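Local atomic coordinates of L-rhamnose mutarotase (Formosa agariphila, PDB entry 6HHN), a protein that catalyses the interconversion of the alpha and beta anomers of L-rhamnose, a step in the breakdown of the algal polysaccharide ulvan. Residues Met19-Tyr29 with Met91-Pro99. Numbering follows the deposited sequence.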
ATOM      1  N   MET A  19       0.858   9.602   0.031  1.00 16.97           N
ATOM      2  CA  MET A  19       0.979  10.925  -0.570  1.00 16.48           C
ATOM      3  C   MET A  19      -0.411  11.442  -0.894  1.00 16.97           C
ATOM      4  O   MET A  19      -1.403  10.720  -0.768  1.00 18.11           O
ATOM      5  CB  MET A  19       1.850  10.885  -1.826  1.00 17.31           C
ATOM      6  CG  MET A  19       3.298  10.523  -1.525  1.00 17.36           C
ATOM      7  SD  MET A  19       4.325  10.330  -2.976  1.00 21.32           S
ATOM      8  CE  MET A  19       3.676   8.792  -3.622  1.00 25.67           C
ATOM      9  N   LYS A  20      -0.486  12.701  -1.322  1.00 20.11           N
ATOM     10  CA  LYS A  20      -1.757  13.377  -1.546  1.00 20.33           C
ATOM     11  C   LYS A  20      -1.736  14.011  -2.929  1.00 21.44           C
ATOM     12  O   LYS A  20      -0.826  14.777  -3.250  1.00 21.93           O
ATOM     13  CB  LYS A  20      -2.041  14.448  -0.480  1.00 24.53           C
ATOM     14  CG  LYS A  20      -2.221  13.969   0.980  1.00 28.71           C
ATOM     15  CD  LYS A  20      -3.433  13.062   1.162  1.00 30.15           C
ATOM     16  CE  LYS A  20      -4.739  13.759   0.821  1.00 31.57           C
ATOM     17  NZ  LYS A  20      -5.924  12.905   1.171  1.00 33.73           N
ATOM     18  N   LEU A  21      -2.719  13.678  -3.744  1.00 21.72           N
ATOM     19  CA  LEU A  21      -2.943  14.302  -5.042  1.00 23.05           C
ATOM     20  C   LEU A  21      -3.943  15.440  -4.898  1.00 25.47           C
ATOM     21  O   LEU A  21      -4.840  15.410  -4.040  1.00 29.83           O
ATOM     22  CB  LEU A  21      -3.491  13.221  -5.987  1.00 28.59           C
ATOM     23  CG  LEU A  21      -3.602  13.446  -7.490  1.00 33.66           C
ATOM     24  CD1 LEU A  21      -2.237  13.656  -8.108  1.00 34.07           C
ATOM     25  CD2 LEU A  21      -4.303  12.266  -8.137  1.00 36.88           C
ATOM     26  N   ASN A  22      -3.804  16.450  -5.732  1.00 26.21           N
ATOM     27  CA  ASN A  22      -4.792  17.514  -5.743  1.00 27.02           C
ATOM     28  C   ASN A  22      -6.086  17.006  -6.377  1.00 31.12           C
ATOM     29  O   ASN A  22      -6.074  16.139  -7.250  1.00 30.10           O
ATOM     30  CB  ASN A  22      -4.273  18.721  -6.518  1.00 26.04           C
ATOM     31  CG  ASN A  22      -3.116  19.418  -5.820  1.00 27.17           C
ATOM     32  OD1 ASN A  22      -2.851  19.202  -4.640  1.00 33.95           O
ATOM     33  ND2 ASN A  22      -2.441  20.288  -6.549  1.00 28.93           N
ATOM     34  N   LYS A  23      -7.211  17.563  -5.932  1.00 35.78           N
ATOM     35  CA  LYS A  23      -8.507  17.087  -6.392  1.00 38.90           C
ATOM     36  C   LYS A  23      -8.592  17.125  -7.912  1.00 37.41           C
ATOM     37  O   LYS A  23      -8.213  18.114  -8.539  1.00 35.14           O
ATOM     38  CB  LYS A  23      -9.614  17.972  -5.805  1.00 66.33           C
ATOM     39  CG  LYS A  23      -9.597  18.072  -4.289  1.00 73.72           C
ATOM     40  CD  LYS A  23     -10.933  18.573  -3.742  1.00 82.72           C
ATOM     41  CE  LYS A  23     -11.273  17.892  -2.419  1.00 87.26           C
ATOM     42  NZ  LYS A  23     -12.591  18.334  -1.875  1.00 90.36           N
ATOM     43  N   GLY A  24      -9.097  16.039  -8.496  1.00 37.99           N
ATOM     44  CA  GLY A  24      -9.395  15.983  -9.914  1.00 37.26           C
ATOM     45  C   GLY A  24      -8.230  15.704 -10.833  1.00 38.99           C
ATOM     46  O   GLY A  24      -8.400  15.788 -12.057  1.00 42.59           O
ATOM     47  N   GLN A  25      -7.060  15.356 -10.300  1.00 34.90           N
ATOM     48  CA  GLN A  25      -5.853  15.249 -11.110  1.00 32.08           C
ATOM     49  C   GLN A  25      -5.410  13.808 -11.335  1.00 29.10           C
ATOM     50  O   GLN A  25      -4.264  13.579 -11.726  1.00 29.11           O
ATOM     51  CB  GLN A  25      -4.720  16.060 -10.478  1.00 29.41           C
ATOM     52  CG  GLN A  25      -5.029  17.534 -10.357  1.00 33.68           C
ATOM     53  CD  GLN A  25      -5.351  18.154 -11.694  1.00 37.56           C
ATOM     54  OE1 GLN A  25      -4.718  17.858 -12.704  1.00 39.75           O
ATOM     55  NE2 GLN A  25      -6.362  19.000 -11.714  1.00 45.64           N
ATOM     56  N   LYS A  26      -6.301  12.832 -11.124  1.00 31.74           N
ATOM     57  CA  LYS A  26      -5.926  11.447 -11.364  1.00 29.72           C
ATOM     58  C   LYS A  26      -5.424  11.258 -12.788  1.00 28.88           C
ATOM     59  O   LYS A  26      -4.412  10.585 -13.012  1.00 29.59           O
ATOM     60  CB  LYS A  26      -7.107  10.509 -11.081  1.00 35.29           C
ATOM     61  CG  LYS A  26      -6.805   9.034 -11.376  1.00 37.86           C
ATOM     62  CD  LYS A  26      -8.033   8.160 -11.166  1.00 40.48           C
ATOM     63  CE  LYS A  26      -7.818   6.763 -11.713  1.00 42.70           C
ATOM     64  NZ  LYS A  26      -9.112   6.013 -11.752  1.00 46.44           N
ATOM     65  N   GLN A  27      -6.129  11.827 -13.771  1.00 32.96           N
ATOM     66  CA  GLN A  27      -5.770  11.581 -15.164  1.00 32.98           C
ATOM     67  C   GLN A  27      -4.373  12.108 -15.461  1.00 30.54           C
ATOM     68  O   GLN A  27      -3.545  11.418 -16.083  1.00 31.28           O
ATOM     69  CB  GLN A  27      -6.791  12.225 -16.100  1.00 41.69           C
ATOM     70  CG  GLN A  27      -6.796  11.618 -17.494  1.00 56.79           C
ATOM     71  CD  GLN A  27      -7.126  10.128 -17.475  1.00 67.90           C
ATOM     72  OE1 GLN A  27      -7.977   9.675 -16.700  1.00 70.94           O
ATOM     73  NE2 GLN A  27      -6.439   9.359 -18.315  1.00 71.21           N
ATOM     74  N   ALA A  28      -4.091  13.341 -15.029  1.00 30.63           N
ATOM     75  CA  ALA A  28      -2.781  13.930 -15.271  1.00 29.81           C
ATOM     76  C   ALA A  28      -1.691  13.122 -14.581  1.00 25.42           C
ATOM     77  O   ALA A  28      -0.622  12.871 -15.160  1.00 26.07           O
ATOM     78  CB  ALA A  28      -2.769  15.371 -14.765  1.00 32.33           C
ATOM     79  N   TYR A  29      -1.950  12.695 -13.343  1.00 24.91           N
ATOM     80  CA  TYR A  29      -0.978  11.903 -12.600  1.00 23.63           C
ATOM     81  C   TYR A  29      -0.663  10.617 -13.342  1.00 24.64           C
ATOM     82  O   TYR A  29       0.509  10.249 -13.526  1.00 23.73           O
ATOM     83  CB  TYR A  29      -1.539  11.621 -11.197  1.00 22.79           C
ATOM     84  CG  TYR A  29      -0.551  10.916 -10.301  1.00 22.06           C
ATOM     85  CD1 TYR A  29       0.368  11.629  -9.563  1.00 22.95           C
ATOM     86  CD2 TYR A  29      -0.530   9.534 -10.209  1.00 24.09           C
ATOM     87  CE1 TYR A  29       1.292  10.994  -8.778  1.00 24.52           C
ATOM     88  CE2 TYR A  29       0.383   8.899  -9.421  1.00 24.92           C
ATOM     89  CZ  TYR A  29       1.281   9.629  -8.692  1.00 25.87           C
ATOM     90  OH  TYR A  29       2.196   8.988  -7.884  1.00 30.16           O
ATOM     91  N   MET A  91       6.014  17.759 -11.369  1.00 15.17           N
ATOM     92  CA  MET A  91       4.791  17.228 -10.799  1.00 15.68           C
ATOM     93  C   MET A  91       4.110  18.180  -9.818  1.00 17.18           C
ATOM     94  O   MET A  91       3.025  17.853  -9.319  1.00 18.56           O
ATOM     95  CB  MET A  91       5.107  15.914 -10.072  1.00 18.06           C
ATOM     96  CG  MET A  91       5.518  14.772 -10.996  1.00 19.60           C
ATOM     97  SD  MET A  91       4.244  14.315 -12.159  1.00 22.04           S
ATOM     98  CE  MET A  91       2.942  13.886 -11.019  1.00 25.04           C
ATOM     99  N   ALA A  92       4.705  19.328  -9.510  1.00 16.84           N
ATOM    100  CA  ALA A  92       4.320  20.076  -8.319  1.00 17.78           C
ATOM    101  C   ALA A  92       2.947  20.728  -8.430  1.00 18.98           C
ATOM    102  O   ALA A  92       2.368  21.065  -7.400  1.00 24.38           O
ATOM    103  CB  ALA A  92       5.370  21.148  -8.031  1.00 21.64           C
ATOM    104  N   ASP A  93       2.424  20.894  -9.641  1.00 18.95           N
ATOM    105  CA  ASP A  93       1.126  21.532  -9.820  1.00 21.27           C
ATOM    106  C   ASP A  93      -0.033  20.620  -9.468  1.00 21.86           C
ATOM    107  O   ASP A  93      -1.135  21.124  -9.198  1.00 26.77           O
ATOM    108  CB  ASP A  93       0.954  22.010 -11.269  1.00 25.73           C
ATOM    109  CG  ASP A  93       1.186  20.893 -12.322  1.00 28.44           C
ATOM    110  OD1 ASP A  93       1.956  19.933 -12.081  1.00 30.48           O
ATOM    111  OD2 ASP A  93       0.605  20.995 -13.423  1.00 34.59           O
ATOM    112  N   ILE A  94       0.158  19.303  -9.474  1.00 20.93           N
ATOM    113  CA  ILE A  94      -0.950  18.377  -9.243  1.00 21.79           C
ATOM    114  C   ILE A  94      -0.808  17.575  -7.969  1.00 21.15           C
ATOM    115  O   ILE A  94      -1.724  16.815  -7.637  1.00 20.56           O
ATOM    116  CB  ILE A  94      -1.198  17.460 -10.455  1.00 24.74           C
ATOM    117  CG1 ILE A  94      -0.023  16.519 -10.662  1.00 21.75           C
ATOM    118  CG2 ILE A  94      -1.466  18.336 -11.696  1.00 27.27           C
ATOM    119  CD1 ILE A  94      -0.222  15.592 -11.855  1.00 28.31           C
ATOM    120  N   MET A  95       0.307  17.689  -7.252  0.58 22.26           N
ATOM    121  CA  MET A  95       0.548  16.991  -5.998  0.58 23.50           C
ATOM    122  C   MET A  95       0.560  17.990  -4.844  0.58 19.28           C
ATOM    123  O   MET A  95       0.858  19.169  -5.031  0.58 22.15           O
ATOM    124  CB  MET A  95       1.932  16.298  -6.014  0.58 18.84           C
ATOM    125  CG  MET A  95       2.162  15.296  -7.119  0.58 24.04           C
ATOM    126  SD  MET A  95       1.350  13.741  -6.772  0.58 24.63           S
ATOM    127  CE  MET A  95       2.329  13.124  -5.389  0.58 22.58           C
ATOM    128  N   GLN A  96       0.240  17.502  -3.649  1.00 19.52           N
ATOM    129  CA  GLN A  96       0.479  18.247  -2.427  1.00 18.84           C
ATOM    130  C   GLN A  96       1.966  18.191  -2.112  1.00 16.89           C
ATOM    131  O   GLN A  96       2.525  17.110  -1.895  1.00 17.72           O
ATOM    132  CB  GLN A  96      -0.345  17.676  -1.286  1.00 23.75           C
ATOM    133  CG  GLN A  96      -0.373  18.556  -0.090  1.00 28.29           C
ATOM    134  CD  GLN A  96      -1.281  18.014   1.003  1.00 31.96           C
ATOM    135  OE1 GLN A  96      -2.497  18.147   0.950  1.00 36.39           O
ATOM    136  NE2 GLN A  96      -0.687  17.360   1.966  1.00 36.28           N
ATOM    137  N   VAL A  97       2.626  19.343  -2.144  1.00 18.24           N
ATOM    138  CA  VAL A  97       4.069  19.390  -2.071  1.00 16.83           C
ATOM    139  C   VAL A  97       4.550  20.388  -1.036  1.00 16.58           C
ATOM    140  O   VAL A  97       3.838  21.308  -0.642  1.00 19.54           O
ATOM    141  CB  VAL A  97       4.726  19.723  -3.426  1.00 16.80           C
ATOM    142  CG1 VAL A  97       4.352  18.723  -4.482  1.00 18.02           C
ATOM    143  CG2 VAL A  97       4.357  21.135  -3.877  1.00 19.74           C
ATOM    144  N   ASN A  98       5.795  20.189  -0.633  1.00 16.99           N
ATOM    145  CA  ASN A  98       6.548  21.102   0.198  1.00 17.03           C
ATOM    146  C   ASN A  98       7.079  22.271  -0.617  1.00 17.52           C
ATOM    147  O   ASN A  98       7.003  22.278  -1.845  1.00 18.32           O
ATOM    148  CB  ASN A  98       7.722  20.337   0.794  1.00 17.79           C
ATOM    149  CG  ASN A  98       7.279  19.264   1.730  1.00 17.93           C
ATOM    150  OD1 ASN A  98       6.538  19.537   2.669  1.00 19.50           O
ATOM    151  ND2 ASN A  98       7.678  18.023   1.462  1.00 20.60           N
ATOM    152  N   PRO A  99       7.596  23.296   0.068  1.00 18.04           N
ATOM    153  CA  PRO A  99       8.210  24.425  -0.649  1.00 19.62           C
ATOM    154  C   PRO A  99       9.264  24.045  -1.676  1.00 21.36           C
ATOM    155  O   PRO A  99       9.380  24.740  -2.698  1.00 22.61           O
ATOM    156  CB  PRO A  99       8.772  25.282   0.498  1.00 21.29           C
ATOM    157  CG  PRO A  99       7.776  25.039   1.637  1.00 20.70           C
ATOM    158  CD  PRO A  99       7.493  23.539   1.521  1.00 20.12           C
TER
HETATM  159  O   HOH W   1       1.901  14.270  -1.589  1.00 18.26           O
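Leu21 and Met95 form a single backbone bridge, flanked by two nearly straight hydrogen bonds. Asn22 N donates a hydrogen bond to Ile94 O (2.8 Å), and Gln96 N donates one to Lys20 O (3.0 Å). The tight part lies toward the interior. Met95, bent at chi2 and chi3, curls back so that its SD reaches the Tyr29 ring obliquely, 3.4 Å from Tyr29 CE1, a Met-aromatic contact. Met91 CE reaches the same CD1-CE1 border obliquely from the other side of the ring plane, 3.7 Å from Tyr29 CD1, while Leu21 CD1 touches Met95 SD. Ile94 points CD1 at the first helical turn, 3.9 Å from Ala28 CB, and offers CG2 to the amide end of Gln25; its chi1 of 66°, with CG1 between N and the carbonyl carbon, permits this split.

The outer side is looser. Lys20 and Gln96 run alongside each other through their aliphatic parts (CB to CB 3.7 Å), Lys20 NZ turning off to Thr60 and Thr62, and water 1 links Lys20 N to Gln96 O. Asn22 ND2 adds a weak, bent bond to Asp93 O (124°). With an alanine in place of Asn22, Asp93 O is likely to lose this donor and the Ile94 peptide the amide that lies against it.

The connection after helix 82-91 is thus pinned to the turn joining strand 13-20 to helix 26-34, beside Tyr29, which stacks on His33 and probably binds substrate, in the rhamnose-mutarotase form of the dimeric alpha-beta barrel fold.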